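Local coordinates for protein PAN2-PAN3 deadenylation complex catalytic subunit pan2 (Neurospora crassa, PDB 4CZW) that probably shortens the poly(A) tails of mRNA as catalytic subunit of the PAN deadenylation complex, this piece comprising its pseudo-protease and exonuclease domains, at residues 55-60 and 139-144; 154-159 and 406-411; 478-483 and 606-611. All coordinates share one frame; numbering follows the deposited sequence.

Overall arrangement
The contacts follow one another along the chain in two modules. Interaction 1 lies deep in the ubiquitin-specific-protease-like domain, its centre about 9 Å from the centre of the chain. Interaction 2 lies about 20 Å away, centre to centre, where 154-159 meets 406-411, whose L409 touches helix 529-541 of the exonuclease. The zinc ion held by H70, C75, C80 and C83 is near both, about 12 Å from the side chain of L141 and 11 Å from that of I155. Interaction 3, about 38 Å from interaction 1 and 30 Å from interaction 2 between centres, lies in the exonuclease domain and includes D607, a probable ligand of a catalytic metal. None of the three touches another.

Interaction 1: 55-60 and 139-144; sequences QVMHYT and MFLFDK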
loop_
_atom_site.group_PDB
_atom_site.type_symbol
_atom_site.label_atom_id
_atom_site.label_comp_id
_atom_site.label_asym_id
_atom_site.label_seq_id
_atom_site.Cartn_x
_atom_site.Cartn_y
_atom_site.Cartn_z
ATOM N N GLN A 55 -4.780 3.480 -3.254
ATOM C CA GLN A 55 -5.866 4.047 -2.462
ATOM C C GLN A 55 -7.144 3.236 -2.631
ATOM O O GLN A 55 -7.786 2.858 -1.652
ATOM C CB GLN A 55 -6.121 5.504 -2.856
ATOM C CG GLN A 55 -4.987 6.463 -2.521
ATOM C CD GLN A 55 -4.945 6.843 -1.052
ATOM O OE1 GLN A 55 -5.681 6.296 -0.233
ATOM N NE2 GLN A 55 -4.079 7.792 -0.714
ATOM N N VAL A 56 -7.505 2.976 -3.885
ATOM C CA VAL A 56 -8.718 2.235 -4.208
ATOM C C VAL A 56 -8.690 0.831 -3.604
ATOM O O VAL A 56 -9.690 0.358 -3.063
ATOM C CB VAL A 56 -8.918 2.136 -5.735
ATOM C CG1 VAL A 56 -10.094 1.243 -6.062
ATOM C CG2 VAL A 56 -9.125 3.519 -6.331
HETATM N N MSE A 57 -7.536 0.177 -3.685
HETATM C CA MSE A 57 -7.371 -1.158 -3.119
HETATM C C MSE A 57 -7.439 -1.139 -1.594
HETATM O O MSE A 57 -7.962 -2.068 -0.979
HETATM C CB MSE A 57 -6.045 -1.772 -3.569
HETATM C CG MSE A 57 -5.967 -2.087 -5.052
HETATM SE SE MSE A 57 -4.263 -2.898 -5.539
HETATM C CE MSE A 57 -4.379 -4.509 -4.448
ATOM N N HIS A 58 -6.907 -0.079 -0.992
ATOM C CA HIS A 58 -6.849 0.034 0.464
ATOM C C HIS A 58 -8.235 0.110 1.095
ATOM O O HIS A 58 -8.470 -0.451 2.165
ATOM C CB HIS A 58 -6.033 1.261 0.875
ATOM C CG HIS A 58 -6.087 1.554 2.342
ATOM N ND1 HIS A 58 -6.810 2.603 2.866
ATOM C CD2 HIS A 58 -5.518 0.925 3.399
ATOM C CE1 HIS A 58 -6.678 2.614 4.181
ATOM N NE2 HIS A 58 -5.900 1.605 4.529
ATOM N N TYR A 59 -9.148 0.810 0.431
ATOM C CA TYR A 59 -10.505 0.954 0.942
ATOM C C TYR A 59 -11.415 -0.137 0.391
ATOM O O TYR A 59 -12.640 -0.019 0.425
ATOM C CB TYR A 59 -11.055 2.342 0.614
ATOM C CG TYR A 59 -10.341 3.447 1.359
ATOM C CD1 TYR A 59 -10.685 3.761 2.667
ATOM C CD2 TYR A 59 -9.315 4.165 0.762
ATOM C CE1 TYR A 59 -10.031 4.764 3.357
ATOM C CE2 TYR A 59 -8.655 5.172 1.444
ATOM C CZ TYR A 59 -9.018 5.467 2.741
ATOM O OH TYR A 59 -8.365 6.467 3.424
ATOM N N THR A 60 -10.795 -1.194 -0.120
ATOM C CA THR A 60 -11.503 -2.413 -0.481
ATOM C C THR A 60 -11.242 -3.447 0.609
ATOM O O THR A 60 -10.202 -4.105 0.599
ATOM C CB THR A 60 -11.056 -2.961 -1.849
ATOM O OG1 THR A 60 -11.134 -1.922 -2.833
ATOM C CG2 THR A 60 -11.937 -4.127 -2.274
HETATM N N MSE A 139 -3.357 -5.599 -13.222
HETATM C CA MSE A 139 -3.261 -6.997 -13.620
HETATM C C MSE A 139 -2.021 -7.649 -13.016
HETATM O O MSE A 139 -2.061 -8.803 -12.586
HETATM C CB MSE A 139 -3.238 -7.119 -15.146
HETATM C CG MSE A 139 -4.522 -6.656 -15.820
HETATM SE SE MSE A 139 -4.492 -6.850 -17.761
HETATM C CE MSE A 139 -3.164 -5.493 -18.201
ATOM N N PHE A 140 -0.922 -6.900 -12.983
ATOM C CA PHE A 140 0.340 -7.400 -12.446
ATOM C C PHE A 140 0.245 -7.671 -10.947
ATOM O O PHE A 140 0.711 -8.703 -10.466
ATOM C CB PHE A 140 1.470 -6.405 -12.728
ATOM C CG PHE A 140 2.834 -6.907 -12.345
ATOM C CD1 PHE A 140 3.526 -7.773 -13.176
ATOM C CD2 PHE A 140 3.429 -6.504 -11.161
ATOM C CE1 PHE A 140 4.782 -8.233 -12.829
ATOM C CE2 PHE A 140 4.687 -6.961 -10.810
ATOM C CZ PHE A 140 5.364 -7.826 -11.645
ATOM N N LEU A 141 -0.361 -6.741 -10.215
ATOM C CA LEU A 141 -0.493 -6.874 -8.767
ATOM C C LEU A 141 -1.412 -8.026 -8.379
ATOM O O LEU A 141 -1.050 -8.855 -7.545
ATOM C CB LEU A 141 -1.008 -5.572 -8.151
ATOM C CG LEU A 141 0.050 -4.514 -7.834
ATOM C CD1 LEU A 141 -0.585 -3.302 -7.174
ATOM C CD2 LEU A 141 1.133 -5.105 -6.947
ATOM N N PHE A 142 -2.596 -8.073 -8.982
ATOM C CA PHE A 142 -3.570 -9.120 -8.688
ATOM C C PHE A 142 -3.001 -10.513 -8.937
ATOM O O PHE A 142 -3.347 -11.466 -8.239
ATOM C CB PHE A 142 -4.840 -8.918 -9.518
ATOM C CG PHE A 142 -5.873 -8.060 -8.845
ATOM C CD1 PHE A 142 -5.605 -6.735 -8.548
ATOM C CD2 PHE A 142 -7.115 -8.578 -8.516
ATOM C CE1 PHE A 142 -6.554 -5.943 -7.929
ATOM C CE2 PHE A 142 -8.067 -7.791 -7.898
ATOM C CZ PHE A 142 -7.786 -6.472 -7.604
ATOM N N ASP A 143 -2.125 -10.624 -9.930
ATOM C CA ASP A 143 -1.480 -11.893 -10.242
ATOM C C ASP A 143 -0.404 -12.227 -9.215
ATOM O O ASP A 143 -0.318 -13.357 -8.737
ATOM C CB ASP A 143 -0.874 -11.857 -11.647
ATOM C CG ASP A 143 -0.184 -13.155 -12.017
ATOM O OD1 ASP A 143 -0.624 -14.223 -11.540
ATOM O OD2 ASP A 143 0.800 -13.109 -12.785
ATOM N N LYS A 144 0.411 -11.234 -8.875
ATOM C CA LYS A 144 1.527 -11.439 -7.961
ATOM C C LYS A 144 1.070 -11.721 -6.532
ATOM O O LYS A 144 1.576 -12.635 -5.885
ATOM C CB LYS A 144 2.458 -10.223 -7.980
ATOM C CG LYS A 144 3.346 -10.153 -9.212
ATOM C CD LYS A 144 4.266 -11.360 -9.286
ATOM C CE LYS A 144 5.152 -11.319 -10.520
ATOM N NZ LYS A 144 6.034 -12.518 -10.599
#
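The CA atoms of M57 and F142, at 10.4 Å the nearest pair between these segments, set helix 51-58 and helix 130-149 at a separation spanned here by side chains, not by backbone contact. M57, present as selenomethionine, does most of the bridging. Its chain runs extended through chi2 and then turns at chi3 (62°), so that selenium and the terminal methyl meet different partners. The selenium lies 4.0 Å from the terminal methyl CD1 of L141, the two side chains crossing obliquely. The methyl CE approaches the ring of F142 at a slant, 4.3 Å from CE1. These contacts are apolar, and all three residues are buried. Both helices belong to the pseudo-UCH domain, which is predicted to be catalytically inactive; helix 51-58 probably corresponds to the helix that starts at the catalytic cysteine in active ubiquitin-specific proteases. Helix 81-94 borders the same core, with L85 touching M57 and L81 touching L141, while M391 of strand 385-394 also packs on M57. Where the first helix ends, Y59 leaves helical geometry and T60 turns its OG1 back to V56 O, forming a 2.7 Å hydrogen bond tilted 24° from the carbonyl plane.

Interaction 2: 154-159 and 406-411; sequences PISTEL and KTRLDT
With chi1 of -59°, I155 puts CG2 anti to the backbone N and CG1 beside it, which brings both CG2 and CD1 to 3.6 Å from R408 O; the R408 chain is bent at chi3 (-63°), and its guanidinium doubles back toward S156. I155 CG2 is also 3.9 Å from R408 CB, and the two side chains run past each other in opposite directions. At the far end, R408 NH2 reaches to 3.7 Å from S156 CB, approaching obliquely, and I155 O lies 3.7 Å from the same NH2 at the edge of the guanidinium, in its plane. S156 OG is held from two parts of the chain: it accepts from E158 N at 3.2 Å (N-H...O 156°), an ST turn leading into helix 158-163, and is hydrogen-bonded to D404 OD2. The contact thus joins the pseudo-protease domain to the segment that packs on helix 529-541 of the exonuclease through L409. Chemically it is mixed: aliphatic packing by I155 beside an exposed arginine that forms no hydrogen bond to 154-159. The carboxylate of D404, a long and weak ion partner of R408, and the more distant one of E158 probably make the surroundings of that positive charge favourable.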
loop_
_atom_site.group_PDB
_atom_site.type_symbol
_atom_site.label_atom_id
_atom_site.label_comp_id
_atom_site.label_asym_id
_atom_site.label_seq_id
_atom_site.Cartn_x
_atom_site.Cartn_y
_atom_site.Cartn_z
ATOM N N PRO A 154 -1.825 -17.733 5.717
ATOM C CA PRO A 154 -2.179 -16.461 6.356
ATOM C C PRO A 154 -2.550 -16.649 7.823
ATOM O O PRO A 154 -2.897 -17.758 8.229
ATOM C CB PRO A 154 -3.383 -15.980 5.540
ATOM C CG PRO A 154 -3.963 -17.221 4.957
ATOM C CD PRO A 154 -2.791 -18.112 4.671
ATOM N N ILE A 155 -2.472 -15.573 8.600
ATOM C CA ILE A 155 -2.767 -15.627 10.027
ATOM C C ILE A 155 -4.202 -16.078 10.283
ATOM O O ILE A 155 -4.463 -16.868 11.191
ATOM C CB ILE A 155 -2.536 -14.259 10.700
ATOM C CG1 ILE A 155 -1.083 -13.815 10.517
ATOM C CG2 ILE A 155 -2.882 -14.320 12.180
ATOM C CD1 ILE A 155 -0.077 -14.740 11.168
ATOM N N SER A 156 -5.131 -15.587 9.469
ATOM C CA SER A 156 -6.537 -15.921 9.651
ATOM C C SER A 156 -7.345 -15.813 8.362
ATOM O O SER A 156 -7.225 -14.842 7.615
ATOM C CB SER A 156 -7.156 -15.021 10.720
ATOM O OG SER A 156 -8.523 -15.330 10.921
ATOM N N THR A 157 -8.166 -16.826 8.111
ATOM C CA THR A 157 -9.113 -16.803 7.005
ATOM C C THR A 157 -10.529 -16.788 7.564
ATOM O O THR A 157 -11.475 -17.224 6.910
ATOM C CB THR A 157 -8.940 -18.016 6.071
ATOM O OG1 THR A 157 -9.200 -19.224 6.796
ATOM C CG2 THR A 157 -7.527 -18.060 5.510
ATOM N N GLU A 158 -10.658 -16.279 8.787
ATOM C CA GLU A 158 -11.926 -16.289 9.508
ATOM C C GLU A 158 -12.956 -15.355 8.878
ATOM O O GLU A 158 -14.151 -15.656 8.867
ATOM C CB GLU A 158 -11.701 -15.905 10.973
ATOM C CG GLU A 158 -12.927 -16.056 11.857
ATOM C CD GLU A 158 -13.339 -17.504 12.044
ATOM O OE1 GLU A 158 -12.479 -18.398 11.885
ATOM O OE2 GLU A 158 -14.524 -17.750 12.351
ATOM N N LEU A 159 -12.489 -14.222 8.363
ATOM C CA LEU A 159 -13.367 -13.253 7.716
ATOM C C LEU A 159 -14.016 -13.865 6.481
ATOM O O LEU A 159 -15.230 -13.790 6.300
ATOM C CB LEU A 159 -12.587 -11.988 7.339
ATOM C CG LEU A 159 -13.343 -10.743 6.858
ATOM C CD1 LEU A 159 -12.507 -9.508 7.126
ATOM C CD2 LEU A 159 -13.691 -10.810 5.377
ATOM N N LYS A 406 -3.243 -8.855 13.777
ATOM C CA LYS A 406 -2.571 -8.078 14.808
ATOM C C LYS A 406 -2.549 -8.850 16.123
ATOM O O LYS A 406 -1.543 -8.862 16.832
ATOM C CB LYS A 406 -3.264 -6.725 14.989
ATOM C CG LYS A 406 -2.482 -5.716 15.811
ATOM C CD LYS A 406 -3.150 -4.350 15.755
ATOM C CE LYS A 406 -2.343 -3.303 16.500
ATOM N NZ LYS A 406 -2.964 -1.953 16.385
ATOM N N THR A 407 -3.668 -9.499 16.435
ATOM C CA THR A 407 -3.800 -10.284 17.657
ATOM C C THR A 407 -2.806 -11.442 17.695
ATOM O O THR A 407 -2.113 -11.645 18.692
ATOM C CB THR A 407 -5.230 -10.842 17.812
ATOM O OG1 THR A 407 -6.153 -9.756 17.965
ATOM C CG2 THR A 407 -5.324 -11.754 19.023
ATOM N N ARG A 408 -2.736 -12.197 16.604
ATOM C CA ARG A 408 -1.807 -13.317 16.515
ATOM C C ARG A 408 -0.673 -13.012 15.541
ATOM O O ARG A 408 -0.328 -13.836 14.693
ATOM C CB ARG A 408 -2.541 -14.592 16.098
ATOM C CG ARG A 408 -3.565 -15.068 17.117
ATOM C CD ARG A 408 -4.071 -16.464 16.792
ATOM N NE ARG A 408 -4.781 -16.512 15.517
ATOM C CZ ARG A 408 -6.082 -16.284 15.380
ATOM N NH1 ARG A 408 -6.822 -15.987 16.440
ATOM N NH2 ARG A 408 -6.646 -16.350 14.181
ATOM N N LEU A 409 -0.099 -11.822 15.675
ATOM C CA LEU A 409 1.031 -11.401 14.854
ATOM C C LEU A 409 2.249 -12.291 15.084
ATOM O O LEU A 409 2.622 -12.562 16.225
ATOM C CB LEU A 409 1.382 -9.941 15.152
ATOM C CG LEU A 409 2.660 -9.373 14.530
ATOM C CD1 LEU A 409 2.530 -9.275 13.020
ATOM C CD2 LEU A 409 2.989 -8.016 15.135
ATOM N N ASP A 410 2.865 -12.746 13.998
ATOM C CA ASP A 410 4.062 -13.575 14.095
ATOM C C ASP A 410 5.276 -12.712 14.420
ATOM O O ASP A 410 5.520 -11.696 13.767
ATOM C CB ASP A 410 4.290 -14.351 12.797
ATOM C CG ASP A 410 5.408 -15.368 12.917
ATOM O OD1 ASP A 410 6.579 -14.995 12.702
ATOM O OD2 ASP A 410 5.113 -16.542 13.228
ATOM N N THR A 411 6.037 -13.122 15.431
ATOM C CA THR A 411 7.153 -12.323 15.925
ATOM C C THR A 411 8.495 -13.038 15.791
ATOM O O THR A 411 9.488 -12.621 16.387
ATOM C CB THR A 411 6.951 -11.945 17.404
ATOM O OG1 THR A 411 7.002 -13.128 18.211
ATOM C CG2 THR A 411 5.608 -11.258 17.602
#

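Interaction 3: 478-483 and 606-611; sequences SVVRGQ and EDAQTA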
loop_
_atom_site.group_PDB
_atom_site.type_symbol
_atom_site.label_atom_id
_atom_site.label_comp_id
_atom_site.label_asym_id
_atom_site.label_seq_id
_atom_site.Cartn_x
_atom_site.Cartn_y
_atom_site.Cartn_z
ATOM N N SER A 478 19.571 0.619 14.103
ATOM C CA SER A 478 19.907 0.141 15.438
ATOM C C SER A 478 18.758 0.351 16.417
ATOM O O SER A 478 18.294 1.474 16.610
ATOM C CB SER A 478 21.164 0.844 15.957
ATOM O OG SER A 478 22.259 0.645 15.080
ATOM N N VAL A 479 18.300 -0.736 17.030
ATOM C CA VAL A 479 17.270 -0.648 18.058
ATOM C C VAL A 479 17.821 -1.171 19.381
ATOM O O VAL A 479 18.448 -2.230 19.430
ATOM C CB VAL A 479 16.004 -1.429 17.672
ATOM C CG1 VAL A 479 14.847 -1.018 18.566
ATOM C CG2 VAL A 479 15.652 -1.178 16.216
ATOM N N VAL A 480 17.576 -0.421 20.451
ATOM C CA VAL A 480 18.217 -0.669 21.737
ATOM C C VAL A 480 17.200 -0.837 22.867
ATOM O O VAL A 480 16.196 -0.124 22.920
ATOM C CB VAL A 480 19.197 0.485 22.074
ATOM C CG1 VAL A 480 19.539 0.513 23.552
ATOM C CG2 VAL A 480 20.455 0.376 21.225
ATOM N N ARG A 481 17.459 -1.796 23.756
ATOM C CA ARG A 481 16.641 -1.996 24.951
ATOM C C ARG A 481 16.543 -0.719 25.780
ATOM O O ARG A 481 17.557 -0.114 26.126
ATOM C CB ARG A 481 17.214 -3.125 25.810
ATOM C CG ARG A 481 17.178 -4.496 25.161
ATOM C CD ARG A 481 17.863 -5.530 26.041
ATOM N NE ARG A 481 17.737 -6.880 25.502
ATOM C CZ ARG A 481 18.577 -7.415 24.622
ATOM N NH1 ARG A 481 19.608 -6.711 24.174
ATOM N NH2 ARG A 481 18.384 -8.653 24.186
ATOM N N GLY A 482 15.319 -0.317 26.103
ATOM C CA GLY A 482 15.096 0.902 26.857
ATOM C C GLY A 482 14.841 0.660 28.333
ATOM O O GLY A 482 14.615 1.605 29.092
ATOM N N GLN A 483 14.881 -0.605 28.740
ATOM C CA GLN A 483 14.628 -0.971 30.129
ATOM C C GLN A 483 15.142 -2.373 30.433
ATOM O O GLN A 483 15.569 -3.095 29.529
ATOM C CB GLN A 483 13.133 -0.873 30.434
ATOM C CG GLN A 483 12.258 -1.714 29.518
ATOM C CD GLN A 483 10.904 -1.081 29.267
ATOM O OE1 GLN A 483 10.808 0.121 29.017
ATOM N NE2 GLN A 483 9.850 -1.885 29.334
ATOM N N GLU A 606 25.151 4.174 19.624
ATOM C CA GLU A 606 25.547 5.196 20.589
ATOM C C GLU A 606 24.523 6.325 20.660
ATOM O O GLU A 606 24.129 6.749 21.747
ATOM C CB GLU A 606 26.922 5.765 20.236
ATOM C CG GLU A 606 28.068 4.773 20.361
ATOM C CD GLU A 606 29.413 5.401 20.050
ATOM O OE1 GLU A 606 29.443 6.601 19.704
ATOM O OE2 GLU A 606 30.438 4.697 20.152
ATOM N N ASP A 607 24.097 6.807 19.496
ATOM C CA ASP A 607 23.121 7.890 19.420
ATOM C C ASP A 607 21.773 7.470 20.000
ATOM O O ASP A 607 21.028 8.299 20.524
ATOM C CB ASP A 607 22.947 8.354 17.973
ATOM C CG ASP A 607 24.154 9.111 17.453
ATOM O OD1 ASP A 607 25.248 8.970 18.040
ATOM O OD2 ASP A 607 24.009 9.847 16.455
ATOM N N ALA A 608 21.462 6.182 19.900
ATOM C CA ALA A 608 20.237 5.649 20.482
ATOM C C ALA A 608 20.352 5.617 22.001
ATOM O O ALA A 608 19.412 5.971 22.713
ATOM C CB ALA A 608 19.945 4.261 19.939
ATOM N N GLN A 609 21.514 5.189 22.486
ATOM C CA GLN A 609 21.795 5.161 23.916
ATOM C C GLN A 609 21.820 6.569 24.496
ATOM O O GLN A 609 21.397 6.790 25.630
ATOM C CB GLN A 609 23.126 4.458 24.185
ATOM C CG GLN A 609 23.118 2.968 23.892
ATOM C CD GLN A 609 24.510 2.367 23.898
ATOM O OE1 GLN A 609 25.489 3.040 23.575
ATOM N NE2 GLN A 609 24.604 1.096 24.267
ATOM N N THR A 610 22.323 7.518 23.710
ATOM C CA THR A 610 22.390 8.915 24.126
ATOM C C THR A 610 20.996 9.484 24.363
ATOM O O THR A 610 20.739 10.120 25.386
ATOM C CB THR A 610 23.117 9.781 23.080
ATOM O OG1 THR A 610 24.461 9.310 22.916
ATOM C CG2 THR A 610 23.144 11.238 23.514
ATOM N N ALA A 611 20.100 9.248 23.409
ATOM C CA ALA A 611 18.722 9.715 23.511
ATOM C C ALA A 611 18.019 9.087 24.709
ATOM O O ALA A 611 17.222 9.738 25.382
ATOM C CB ALA A 611 17.963 9.407 22.229
#
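V480 and A608 form the closer-packed part of this contact, where the end of strand 471-481 meets helix 604-623. Their CA atoms are 6.8 Å apart, the shortest such distance between the segments, a close approach consistent with the small alanine side chain. V480 CG2 lies 4.1 Å from A608 CB, methyl against methyl. The valine rotamer divides the work: CG1 is anti to the backbone N (chi1 162°), while CG2 lies beside it and meets the alanine. Both residues are buried and the contact is wholly apolar. The other branch marks the looser side. CG1 comes only to 4.4 Å from CG of Q609, a partly exposed residue one position further along the helix. The glutamine touches with its aliphatic portion, and its amide turns elsewhere, NE2 being hydrogen-bonded to G488 O in the loop before strand 490-496. Within the helix, E606 O accepts both T610 N and T610 OG1, each at 2.8 Å, the hydroxyl approaching from above the carbonyl plane. D607, probably a ligand of a catalytic divalent metal, precedes A608, whose side chain is about 4 Å from that of D445, another probable ligand. In this pairing the helix bearing D607 packs on the sheet that bears D445 and E447, an arrangement consistent with an RNase H-like exonuclease of the DEDD type. Strand 471-481 runs antiparallel between strands 441-451 and 490-496: V480 packs beside A443 and A490, S478 bonds through its backbone to D445, and L585 of helix 585-592 touches D607 and T610.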